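Local coordinates for protein phenylalanine--tRNA ligase beta subunit (Pyrococcus horikoshii, PDB 2CXI) that forms the beta part of the tetrameric enzyme that uses ATP to charge tRNA(Phe) with phenylalanine, this N-terminal fragment holding the B3/4 editing and B5 domains, at residues A[177-180]-A[181-185]; A[187-190]-A[191-194]; A[305-309]-A[310-314]; A[338-341]-A[342-346]; A[17-20]-A[21-25]. One frame throughout, in Å; residues are numbered along the deposited sequence.

Contact 1 of 5, residues A[177-180]-A[181-185]; sequences EEIL and EKHEK
The carbonyl oxygen of Glu178 takes the shortest sound bond between 177-180 and 181-185, from Lys182 N at 2.8 Å, and the CB of Lys182 packs against the same oxygen, 3.3 Å from Glu178 O. This is the last part of helix 176-182. Glu181 N to Glu177 O and His183 N to Ile179 O continue the same i to i+4 ladder, the latter bond 2.9 Å long. His183 then leaves helical geometry, its psi of 138° breaking the run before helix 184-189 begins.

His183 serves both sides of this break. Looking back, its CB lies 3.2 Å from Ile179 O and 3.8 Å from Ile179 CG2, the two side chains running side by side in the same direction. Looking ahead, CG stands anti to the backbone N (chi1 -160°), which brings ND1 round to accept from Lys185 N at 3.0 Å; the amide meets the ring edge almost exactly in its plane, and the bond caps the N terminus of the second helix. The far nitrogen, NE2, is bonded to Leu168 O, and Ile216 and Pro167 pack against the side chain.

On the exposed flank, the bent chain of Lys182 brings NZ back over its neighbour, 2.7 Å from Glu181 OE2, meeting it from above the carboxylate plane, 70° out of it. For the histidine, an amide donor on ND1 and a carbonyl acceptor at NE2 are consistent with a neutral ring, its proton probably on NE2, leaving the ND1 lone pair for the Lys185 amide.

Contact 2 of 5, residues A[187-190]-A[191-194]; sequences REYG and HLIK
The imidazole of His191 has Glu188 O at its edge, in the ring plane, and Leu192 CG over one face, 3.9 Å above the plane and displaced toward the rim. The phenol ring of Tyr189 has Glu188 CG over one of its faces, again off centre, while Leu192 comes to it obliquely, its CD1 4.3 Å from Tyr189 CD1. Leu192 thus touches both rings, CG on the imidazole and CD1 on the phenol.

The backbone beneath makes two overlapping beta turns at the C-terminal end of helix 184-189, in the B3/4 domain. Leu192 N closes the first on Tyr189 O at 3.1 Å, and Ile193 N closes the second on Gly190 O at 3.0 Å. That oxygen takes two donors: Ile193 N comes from above the carbonyl plane, whereas Lys194 N, 2.7 Å from Gly190 O, lies nearly along the C=O axis. Gly190 itself is buried, its oxygen satisfied by these two amides.

Farther out, Ile193 packs on Leu180, Ile215 and strand 199-204, Tyr189 touches Arg137, and the carboxylate of Glu188 forms a salt bridge with Lys185 one turn earlier. Lys194 has its CG between its backbone N and carbonyl carbon (chi1 65°), a crowded position that turns the start of the chain back over the second turn, with CB 3.2 Å and CG 3.4 Å from Gly190 O.

Contact 3 of 5, residues A[305-309]-A[310-314]; sequences ELLEK and MMYEV
A Schellman motif ends helix 300-309 of the B5 domain: Tyr312 N reaches back to Leu307 O at 3.0 Å, and inside that loop Met311 N bonds to Glu308 O at 3.3 Å. Met311, modelled like Met310 as selenomethionine, is the C-prime residue and takes the positive phi (79°) that reverses the chain. Leu307 O also accepts from Met310 N, the two donors coming from opposite faces of its carbonyl plane, while the edge of the Tyr312 ring lies against the same oxygen, Tyr312 CD2 3.3 Å from Leu307 O.

Leu307 and Tyr312 cross obliquely, Leu307 CD2 3.9 Å from Tyr312 CD2, and Val314 CG2 meets Leu307 CB at 3.7 Å. A water joins the ends, donating to Glu308 OE2 and accepting from Val314 N at 3.0 Å. Tyr312 O is buried without a partner.

The phenol OH is bonded to Asp341, a predicted magnesium ligand, so a phenylalanine in place of Tyr312 would probably leave that carboxylate without one of its hydrogen-bond partners. Leu323 and Ile338 pack on the Tyr312 side chain. The arrangement is a helix-to-strand turn closed by a Schellman motif, delivering the chain into strand 313-317.

Contact 4 of 5, residues A[338-341]-A[342-346]; sequences ILED and VLIAY
Ile344 and Asp341 lie side by side, one turn apart on helix 335-346 of the B5 domain, with Ile344 CD1 3.9 Å from Asp341 OD1. Ile344 CG1 is anti to its own carbonyl carbon (chi1 -66°), which lays the branch back over the preceding turn, 3.2 Å from Glu340 O. On another flank Leu339 and Leu343 meet at an angle, CD1 of Leu339 4.2 Å from CG of Leu343. A serine in place of Ile344 would lack CD1 and is likely to open a gap beside the Asp341 carboxylate and over the carbonyl of Glu340.

Regular i to i+4 bonds hold these groups in step: Ile344 N to Glu340 O and Ala345 N to Asp341 O, both 2.9 Å, and Leu343 N to Leu339 O.

In the next shell, Arg329 makes a salt bridge to Asp341 OD2 beside the phenol of Tyr312. Glu340 and Asp341 are predicted, with Asp331 and Asp337, to bind a magnesium ion shared with the alpha subunit. Ile338 and Val342 turn to the domain interior, on Leu307 and, for Val342, Ile290. Val342 N bonds to Ile338 O in the carbonyl plane at 3.1 Å, and Val342 CG2 lies 3.5 Å from the same oxygen.

Contact 5 of 5, residues A[17-20]-A[21-25]; sequences RSFS and IEEWE
The backbone is extended through Phe19 and Ser20 and turns helical at Ile21, so that Ser20 O can accept from Trp24 N at 2.9 Å in the first turn of helix 21-30.

Ser20 and Glu23 exchange bonds across that turn. Ser20 OG, set between its own backbone N and carbonyl carbon (chi1 64°), accepts from Glu23 N at 3.1 Å. In return the extended side chain of Glu23 reaches back, and its OE1 accepts from Ser20 N at 3.0 Å, met on the anti side of the carboxylate and 20° out of its plane. Glu23 CG lies 3.3 Å from Ser20 OG, and OE1 also lies near the plane of the Phe19 ring, at its edge.

Phe19 and Trp24 form a T-shaped pair: the edge of the phenylalanine points at the face of the indole, the centroids of the Phe19 ring and the five-membered ring 5.5 Å apart and the planes at 81°. Phe19 CB comes 3.7 Å from Trp24 NE1, while Phe19 O sits at the indole edge, 3.5 Å from Trp24 CD1.

Glu12 OE2, on helix 8-15, is bonded by both Trp24 NE1 and Phe19 N, tying the loop and the new helix to the one before. Trp24 also packs on Leu11 and Ile15 and meets Phe47 edge-to-face. Two reciprocal bonds between N-cap and N3 residues make this a capping box, the classic start of an alpha-helix.

Overall arrangement
All five contacts are local and follow one another along the chain, with no nesting or crossing. Contact 5 comes first, starting helix 21-30 after the loop from helix 8-15. Contacts 1 and 2 come next, in the B3/4 domain: one bridges helices 176-182 and 184-189, the other closes the turns leading toward strand 199-204, and they touch through Leu180 with Ile193 and Lys194. Contact 3 turns helix 300-309 into strand 313-317, and contact 4, within helix 335-346, packs against it in the B5 domain. Contacts 1 and 3, centres about 48 Å apart, lie on opposite sides of the chain's centre; contact 5 stays about 13 Å from contacts 3 and 4 at the nearest atoms.

Contact 1 of 5, residues A[177-180]-A[181-185]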
# COMPACT_ATOMS: atom_id res chain seq x y z
N GLU A 177 26.94 -8.28 -16.78
CA GLU A 177 27.94 -8.67 -17.75
C GLU A 177 29.34 -8.89 -17.15
O GLU A 177 29.95 -9.95 -17.35
CB GLU A 177 27.98 -7.62 -18.87
CG GLU A 177 27.14 -8.02 -20.05
CD GLU A 177 27.60 -9.37 -20.57
OE1 GLU A 177 26.79 -10.32 -20.58
OE2 GLU A 177 28.80 -9.48 -20.91
N GLU A 178 29.82 -7.91 -16.39
CA GLU A 178 31.13 -7.99 -15.74
C GLU A 178 31.19 -9.12 -14.73
O GLU A 178 32.24 -9.74 -14.56
CB GLU A 178 31.48 -6.67 -15.04
CG GLU A 178 31.59 -5.50 -16.01
CD GLU A 178 31.92 -4.18 -15.33
OE1 GLU A 178 31.34 -3.84 -14.27
OE2 GLU A 178 32.76 -3.45 -15.91
N ILE A 179 30.08 -9.36 -14.02
CA ILE A 179 30.05 -10.46 -13.06
C ILE A 179 30.22 -11.81 -13.78
O ILE A 179 31.02 -12.64 -13.34
CB ILE A 179 28.76 -10.43 -12.20
CG1 ILE A 179 28.66 -9.10 -11.40
CG2 ILE A 179 28.73 -11.63 -11.25
CD1 ILE A 179 27.27 -8.92 -10.64
N LEU A 180 29.48 -12.02 -14.87
CA LEU A 180 29.63 -13.27 -15.66
C LEU A 180 31.06 -13.47 -16.14
O LEU A 180 31.59 -14.58 -16.12
CB LEU A 180 28.68 -13.29 -16.85
CG LEU A 180 27.18 -13.37 -16.52
CD1 LEU A 180 26.43 -13.86 -17.71
CD2 LEU A 180 26.93 -14.32 -15.34
N GLU A 181 31.71 -12.37 -16.51
CA GLU A 181 33.09 -12.38 -17.00
C GLU A 181 34.13 -12.59 -15.89
O GLU A 181 34.99 -13.45 -16.00
CB GLU A 181 33.34 -11.07 -17.75
CG GLU A 181 34.63 -11.00 -18.54
CD GLU A 181 35.08 -9.55 -18.78
OE1 GLU A 181 34.23 -8.61 -18.69
OE2 GLU A 181 36.29 -9.35 -19.05
N LYS A 182 34.03 -11.83 -14.81
CA LYS A 182 35.06 -11.77 -13.76
C LYS A 182 34.88 -12.68 -12.55
O LYS A 182 35.87 -13.12 -11.96
CB LYS A 182 35.17 -10.32 -13.23
CG LYS A 182 35.62 -9.33 -14.28
CD LYS A 182 37.11 -9.55 -14.60
CE LYS A 182 37.35 -9.56 -16.09
NZ LYS A 182 36.97 -8.24 -16.69
N HIS A 183 33.65 -12.88 -12.11
CA HIS A 183 33.41 -13.69 -10.91
C HIS A 183 33.66 -15.16 -11.21
O HIS A 183 33.26 -15.67 -12.26
CB HIS A 183 31.98 -13.50 -10.39
CG HIS A 183 31.82 -13.88 -8.96
ND1 HIS A 183 31.80 -15.19 -8.55
CD2 HIS A 183 31.74 -13.13 -7.84
CE1 HIS A 183 31.71 -15.23 -7.23
NE2 HIS A 183 31.66 -14.00 -6.77
N GLU A 184 34.30 -15.87 -10.30
CA GLU A 184 34.53 -17.31 -10.52
C GLU A 184 33.22 -18.12 -10.77
O GLU A 184 33.21 -19.06 -11.57
CB GLU A 184 35.33 -17.93 -9.39
CG GLU A 184 34.53 -18.13 -8.11
CD GLU A 184 35.37 -18.63 -6.96
OE1 GLU A 184 34.90 -18.55 -5.80
OE2 GLU A 184 36.52 -19.09 -7.23
N LYS A 185 32.11 -17.73 -10.12
CA LYS A 185 30.83 -18.43 -10.33
C LYS A 185 30.19 -17.96 -11.63
O LYS A 185 29.36 -18.65 -12.24
CB LYS A 185 29.90 -18.21 -9.13
CG LYS A 185 30.36 -18.86 -7.84
CD LYS A 185 30.46 -20.36 -7.99
CE LYS A 185 30.98 -20.98 -6.70
NZ LYS A 185 31.84 -22.15 -6.99

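Contact 2 of 5, residues A[187-190]-A[191-194]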
# COMPACT_ATOMS: atom_id res chain seq x y z
N ARG A 187 32.11 -17.40 -14.37
CA ARG A 187 32.82 -18.21 -15.36
C ARG A 187 32.25 -19.63 -15.35
O ARG A 187 32.00 -20.23 -16.41
CB ARG A 187 34.32 -18.26 -15.05
CG ARG A 187 35.07 -16.92 -15.18
CD ARG A 187 36.60 -17.00 -14.91
NE ARG A 187 37.01 -15.89 -14.03
CZ ARG A 187 37.53 -16.03 -12.79
NH1 ARG A 187 37.76 -17.23 -12.25
NH2 ARG A 187 37.85 -14.94 -12.09
N GLU A 188 32.05 -20.16 -14.15
CA GLU A 188 31.58 -21.52 -13.95
C GLU A 188 30.17 -21.76 -14.46
O GLU A 188 29.94 -22.77 -15.13
CB GLU A 188 31.73 -21.92 -12.48
CG GLU A 188 31.51 -23.41 -12.22
CD GLU A 188 31.64 -23.79 -10.76
OE1 GLU A 188 32.09 -22.96 -9.95
OE2 GLU A 188 31.29 -24.94 -10.42
N TYR A 189 29.24 -20.83 -14.20
CA TYR A 189 27.82 -21.03 -14.47
C TYR A 189 27.20 -20.11 -15.51
O TYR A 189 26.04 -20.31 -15.92
CB TYR A 189 27.04 -20.90 -13.16
CG TYR A 189 27.36 -21.99 -12.17
CD1 TYR A 189 26.94 -23.31 -12.40
CD2 TYR A 189 28.06 -21.70 -10.99
CE1 TYR A 189 27.21 -24.32 -11.49
CE2 TYR A 189 28.36 -22.74 -10.07
CZ TYR A 189 27.91 -24.03 -10.34
OH TYR A 189 28.15 -25.06 -9.45
N GLY A 190 27.96 -19.12 -15.97
CA GLY A 190 27.42 -18.12 -16.90
C GLY A 190 26.81 -18.59 -18.20
O GLY A 190 25.93 -17.91 -18.76
N HIS A 191 27.29 -19.72 -18.71
CA HIS A 191 26.82 -20.25 -19.99
C HIS A 191 25.32 -20.58 -19.94
O HIS A 191 24.65 -20.58 -20.99
CB HIS A 191 27.61 -21.49 -20.40
CG HIS A 191 27.36 -22.69 -19.52
ND1 HIS A 191 26.46 -23.68 -19.86
CD2 HIS A 191 27.89 -23.05 -18.34
CE1 HIS A 191 26.45 -24.60 -18.91
NE2 HIS A 191 27.31 -24.24 -17.98
N LEU A 192 24.81 -20.78 -18.72
CA LEU A 192 23.38 -21.10 -18.50
C LEU A 192 22.46 -19.96 -18.90
O LEU A 192 21.28 -20.19 -19.21
CB LEU A 192 23.12 -21.49 -17.03
CG LEU A 192 23.84 -22.76 -16.52
CD1 LEU A 192 23.56 -23.01 -15.03
CD2 LEU A 192 23.45 -23.99 -17.33
N ILE A 193 23.01 -18.75 -18.91
CA ILE A 193 22.26 -17.50 -19.15
C ILE A 193 22.90 -16.49 -20.12
O ILE A 193 22.20 -15.64 -20.66
CB ILE A 193 21.92 -16.77 -17.79
CG1 ILE A 193 23.19 -16.27 -17.10
CG2 ILE A 193 21.05 -17.67 -16.85
CD1 ILE A 193 22.91 -15.34 -15.93
N LYS A 194 24.22 -16.56 -20.31
CA LYS A 194 24.95 -15.48 -21.01
C LYS A 194 24.48 -15.09 -22.41
O LYS A 194 24.64 -13.93 -22.80
CB LYS A 194 26.47 -15.73 -21.02
CG LYS A 194 26.93 -16.96 -21.82
CD LYS A 194 28.17 -16.61 -22.61
CE LYS A 194 28.66 -17.79 -23.46
NZ LYS A 194 29.52 -18.62 -22.58

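Contact 3 of 5, residues A[305-309]-A[310-314]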
# COMPACT_ATOMS: atom_id res chain seq x y z
N GLU A 305 2.73 -51.24 10.60
CA GLU A 305 3.75 -50.82 11.55
C GLU A 305 5.08 -50.55 10.86
O GLU A 305 5.79 -49.64 11.23
CB GLU A 305 3.99 -51.89 12.59
CG GLU A 305 2.84 -52.13 13.57
CD GLU A 305 3.25 -53.12 14.64
OE1 GLU A 305 2.66 -54.24 14.72
OE2 GLU A 305 4.20 -52.78 15.38
N LEU A 306 5.43 -51.37 9.88
CA LEU A 306 6.68 -51.15 9.13
C LEU A 306 6.61 -49.86 8.30
O LEU A 306 7.55 -49.07 8.31
CB LEU A 306 6.99 -52.35 8.24
CG LEU A 306 7.41 -53.65 8.94
CD1 LEU A 306 7.63 -54.71 7.90
CD2 LEU A 306 8.68 -53.51 9.83
N LEU A 307 5.49 -49.64 7.61
CA LEU A 307 5.32 -48.42 6.81
C LEU A 307 5.25 -47.15 7.67
O LEU A 307 5.71 -46.09 7.25
CB LEU A 307 4.07 -48.53 5.94
CG LEU A 307 4.16 -49.55 4.80
CD1 LEU A 307 2.76 -49.68 4.20
CD2 LEU A 307 5.15 -49.12 3.73
N GLU A 308 4.69 -47.25 8.88
CA GLU A 308 4.76 -46.11 9.82
C GLU A 308 6.19 -45.73 10.24
O GLU A 308 6.45 -44.56 10.44
CB GLU A 308 3.83 -46.32 11.02
CG GLU A 308 2.36 -46.31 10.63
CD GLU A 308 1.42 -46.56 11.80
OE1 GLU A 308 1.82 -47.27 12.73
OE2 GLU A 308 0.27 -46.07 11.75
N LYS A 309 7.10 -46.70 10.38
CA LYS A 309 8.53 -46.42 10.59
C LYS A 309 9.20 -45.76 9.39
O LYS A 309 10.27 -45.22 9.54
CB LYS A 309 9.31 -47.72 10.91
CG LYS A 309 9.02 -48.33 12.26
CD LYS A 309 9.70 -49.70 12.40
CE LYS A 309 9.25 -50.37 13.71
NZ LYS A 309 10.10 -51.57 14.02
N MSE A 310 8.57 -45.83 8.22
CA MSE A 310 9.10 -45.26 6.96
C MSE A 310 8.41 -43.94 6.64
O MSE A 310 8.55 -43.38 5.55
CB MSE A 310 8.96 -46.27 5.82
CG MSE A 310 9.69 -47.57 6.11
SE MSE A 310 11.66 -47.19 6.40
CE MSE A 310 12.20 -46.64 4.55
N MSE A 311 7.69 -43.44 7.63
CA MSE A 311 7.08 -42.10 7.63
C MSE A 311 5.79 -42.03 6.82
O MSE A 311 5.38 -40.94 6.38
CB MSE A 311 8.06 -41.01 7.18
CG MSE A 311 9.33 -40.97 8.04
SE MSE A 311 10.50 -39.49 7.59
CE MSE A 311 10.86 -39.92 5.91
N TYR A 312 5.10 -43.18 6.68
CA TYR A 312 3.81 -43.17 5.99
C TYR A 312 2.66 -43.07 6.98
O TYR A 312 2.70 -43.65 8.06
CB TYR A 312 3.54 -44.43 5.15
CG TYR A 312 4.41 -44.65 3.94
CD1 TYR A 312 3.97 -44.29 2.65
CD2 TYR A 312 5.64 -45.30 4.08
CE1 TYR A 312 4.78 -44.54 1.53
CE2 TYR A 312 6.44 -45.55 2.96
CZ TYR A 312 6.01 -45.19 1.71
OH TYR A 312 6.81 -45.46 0.63
N GLU A 313 1.59 -42.40 6.56
CA GLU A 313 0.30 -42.61 7.18
C GLU A 313 -0.35 -43.76 6.47
O GLU A 313 -0.25 -43.87 5.25
CB GLU A 313 -0.60 -41.37 7.11
CG GLU A 313 -1.99 -41.63 7.67
CD GLU A 313 -2.91 -40.45 7.47
OE1 GLU A 313 -2.75 -39.47 8.22
OE2 GLU A 313 -3.76 -40.51 6.57
N VAL A 314 -0.99 -44.64 7.22
CA VAL A 314 -1.51 -45.90 6.67
C VAL A 314 -2.95 -46.12 7.19
O VAL A 314 -3.16 -46.18 8.41
CB VAL A 314 -0.65 -47.14 7.12
CG1 VAL A 314 -1.21 -48.41 6.49
CG2 VAL A 314 0.84 -46.96 6.79
O HOH W 1 -0.76 -44.33 10.20

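Contact 4 of 5, residues A[338-341]-A[342-346]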
# COMPACT_ATOMS: atom_id res chain seq x y z
N ILE A 338 6.70 -48.99 -2.69
CA ILE A 338 6.17 -49.27 -1.37
C ILE A 338 6.80 -50.56 -0.83
O ILE A 338 7.18 -50.63 0.34
CB ILE A 338 4.63 -49.41 -1.38
CG1 ILE A 338 3.97 -48.23 -2.16
CG2 ILE A 338 4.10 -49.49 0.05
CD1 ILE A 338 4.43 -46.77 -1.64
N LEU A 339 6.89 -51.56 -1.71
CA LEU A 339 7.49 -52.85 -1.33
C LEU A 339 8.92 -52.68 -0.84
O LEU A 339 9.34 -53.29 0.16
CB LEU A 339 7.44 -53.84 -2.52
CG LEU A 339 8.23 -55.16 -2.37
CD1 LEU A 339 7.78 -55.98 -1.16
CD2 LEU A 339 8.10 -55.98 -3.71
N GLU A 340 9.68 -51.85 -1.54
CA GLU A 340 11.08 -51.58 -1.13
C GLU A 340 11.15 -51.00 0.28
O GLU A 340 11.98 -51.39 1.08
CB GLU A 340 11.76 -50.61 -2.12
CG GLU A 340 13.28 -50.62 -2.08
CD GLU A 340 13.86 -51.96 -2.54
OE1 GLU A 340 13.18 -52.71 -3.29
OE2 GLU A 340 15.01 -52.28 -2.18
N ASP A 341 10.26 -50.07 0.60
CA ASP A 341 10.31 -49.43 1.94
C ASP A 341 9.94 -50.43 3.04
O ASP A 341 10.48 -50.38 4.13
CB ASP A 341 9.38 -48.21 2.01
CG ASP A 341 9.96 -46.98 1.32
OD1 ASP A 341 11.17 -46.98 1.01
OD2 ASP A 341 9.28 -45.96 1.09
N VAL A 342 8.99 -51.32 2.75
CA VAL A 342 8.66 -52.44 3.69
C VAL A 342 9.89 -53.32 3.96
O VAL A 342 10.17 -53.68 5.13
CB VAL A 342 7.46 -53.28 3.17
CG1 VAL A 342 7.21 -54.53 4.07
CG2 VAL A 342 6.18 -52.43 3.15
N LEU A 343 10.62 -53.65 2.89
CA LEU A 343 11.81 -54.50 3.00
C LEU A 343 12.88 -53.79 3.81
O LEU A 343 13.49 -54.38 4.67
CB LEU A 343 12.36 -54.91 1.62
CG LEU A 343 11.48 -55.81 0.76
CD1 LEU A 343 12.07 -56.03 -0.64
CD2 LEU A 343 11.19 -57.17 1.44
N ILE A 344 13.05 -52.49 3.55
CA ILE A 344 14.00 -51.69 4.32
C ILE A 344 13.66 -51.67 5.81
O ILE A 344 14.53 -51.92 6.65
CB ILE A 344 14.06 -50.23 3.77
CG1 ILE A 344 14.64 -50.20 2.34
CG2 ILE A 344 14.86 -49.36 4.74
CD1 ILE A 344 14.55 -48.79 1.69
N ALA A 345 12.40 -51.34 6.12
CA ALA A 345 11.91 -51.23 7.52
C ALA A 345 11.98 -52.54 8.27
O ALA A 345 12.20 -52.55 9.50
CB ALA A 345 10.49 -50.70 7.55
N TYR A 346 11.73 -53.63 7.55
CA TYR A 346 11.93 -54.99 8.07
C TYR A 346 13.33 -55.15 8.72
O TYR A 346 13.50 -55.96 9.63
CB TYR A 346 11.70 -56.02 6.95
CG TYR A 346 11.51 -57.45 7.43
CD1 TYR A 346 12.49 -58.43 7.19
CD2 TYR A 346 10.40 -57.82 8.16
CE1 TYR A 346 12.33 -59.75 7.66
CE2 TYR A 346 10.23 -59.11 8.62
CZ TYR A 346 11.19 -60.07 8.38
OH TYR A 346 10.99 -61.36 8.86

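Contact 5 of 5, residues A[17-20]-A[21-25]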
# COMPACT_ATOMS: atom_id res chain seq x y z
N ARG A 17 19.46 -37.95 21.56
CA ARG A 17 20.09 -39.04 22.37
C ARG A 17 21.49 -39.16 21.84
O ARG A 17 21.69 -38.86 20.67
CB ARG A 17 19.45 -40.34 21.88
CG ARG A 17 18.93 -41.19 22.85
CD ARG A 17 18.01 -42.20 22.22
NE ARG A 17 16.65 -41.75 22.40
CZ ARG A 17 15.64 -42.56 22.62
NH1 ARG A 17 15.83 -43.88 22.66
NH2 ARG A 17 14.42 -42.04 22.77
N SER A 18 22.44 -39.68 22.62
CA SER A 18 23.77 -39.96 22.06
C SER A 18 23.99 -41.47 21.92
O SER A 18 23.24 -42.30 22.48
CB SER A 18 24.93 -39.30 22.84
OG SER A 18 24.90 -39.73 24.17
N PHE A 19 24.98 -41.82 21.10
CA PHE A 19 25.27 -43.22 20.78
C PHE A 19 26.77 -43.40 20.66
O PHE A 19 27.50 -42.48 20.26
CB PHE A 19 24.64 -43.64 19.45
CG PHE A 19 23.18 -43.35 19.35
CD1 PHE A 19 22.23 -44.30 19.70
CD2 PHE A 19 22.75 -42.12 18.86
CE1 PHE A 19 20.87 -44.03 19.59
CE2 PHE A 19 21.38 -41.85 18.75
CZ PHE A 19 20.45 -42.81 19.12
N SER A 20 27.26 -44.60 20.99
CA SER A 20 28.69 -44.85 20.71
C SER A 20 28.97 -44.90 19.20
O SER A 20 28.04 -45.01 18.38
CB SER A 20 29.13 -46.16 21.34
OG SER A 20 28.43 -47.20 20.72
N ILE A 21 30.25 -44.80 18.85
CA ILE A 21 30.67 -45.01 17.47
C ILE A 21 30.25 -46.40 16.96
O ILE A 21 29.77 -46.55 15.82
CB ILE A 21 32.20 -44.81 17.32
CG1 ILE A 21 32.59 -43.34 17.63
CG2 ILE A 21 32.64 -45.24 15.92
CD1 ILE A 21 31.95 -42.29 16.68
N GLU A 22 30.36 -47.41 17.83
CA GLU A 22 29.96 -48.76 17.44
C GLU A 22 28.44 -48.83 17.14
O GLU A 22 28.03 -49.50 16.20
CB GLU A 22 30.38 -49.80 18.51
CG GLU A 22 29.83 -51.19 18.23
CD GLU A 22 30.39 -52.28 19.15
OE1 GLU A 22 31.33 -52.00 19.91
OE2 GLU A 22 29.88 -53.39 19.12
N GLU A 23 27.62 -48.14 17.92
CA GLU A 23 26.16 -48.06 17.65
C GLU A 23 25.84 -47.24 16.37
O GLU A 23 24.91 -47.57 15.62
CB GLU A 23 25.44 -47.45 18.84
CG GLU A 23 25.38 -48.39 20.06
CD GLU A 23 24.83 -47.74 21.30
OE1 GLU A 23 25.10 -46.55 21.53
OE2 GLU A 23 24.14 -48.45 22.08
N TRP A 24 26.64 -46.20 16.12
CA TRP A 24 26.52 -45.34 14.91
C TRP A 24 26.66 -46.13 13.62
O TRP A 24 26.06 -45.79 12.60
CB TRP A 24 27.47 -44.14 14.97
CG TRP A 24 26.78 -42.91 15.59
CD1 TRP A 24 26.99 -42.34 16.82
CD2 TRP A 24 25.71 -42.16 14.99
NE1 TRP A 24 26.14 -41.26 17.01
CE2 TRP A 24 25.32 -41.15 15.92
CE3 TRP A 24 25.00 -42.27 13.78
CZ2 TRP A 24 24.29 -40.23 15.65
CZ3 TRP A 24 23.98 -41.34 13.50
CH2 TRP A 24 23.63 -40.35 14.45
N GLU A 25 27.42 -47.21 13.70
CA GLU A 25 27.62 -48.10 12.56
C GLU A 25 26.31 -48.67 12.13
O GLU A 25 26.09 -48.78 10.94
CB GLU A 25 28.55 -49.27 12.93
CG GLU A 25 29.96 -48.82 13.24
CD GLU A 25 30.80 -48.56 12.00
OE1 GLU A 25 30.40 -48.93 10.88
OE2 GLU A 25 31.88 -47.97 12.17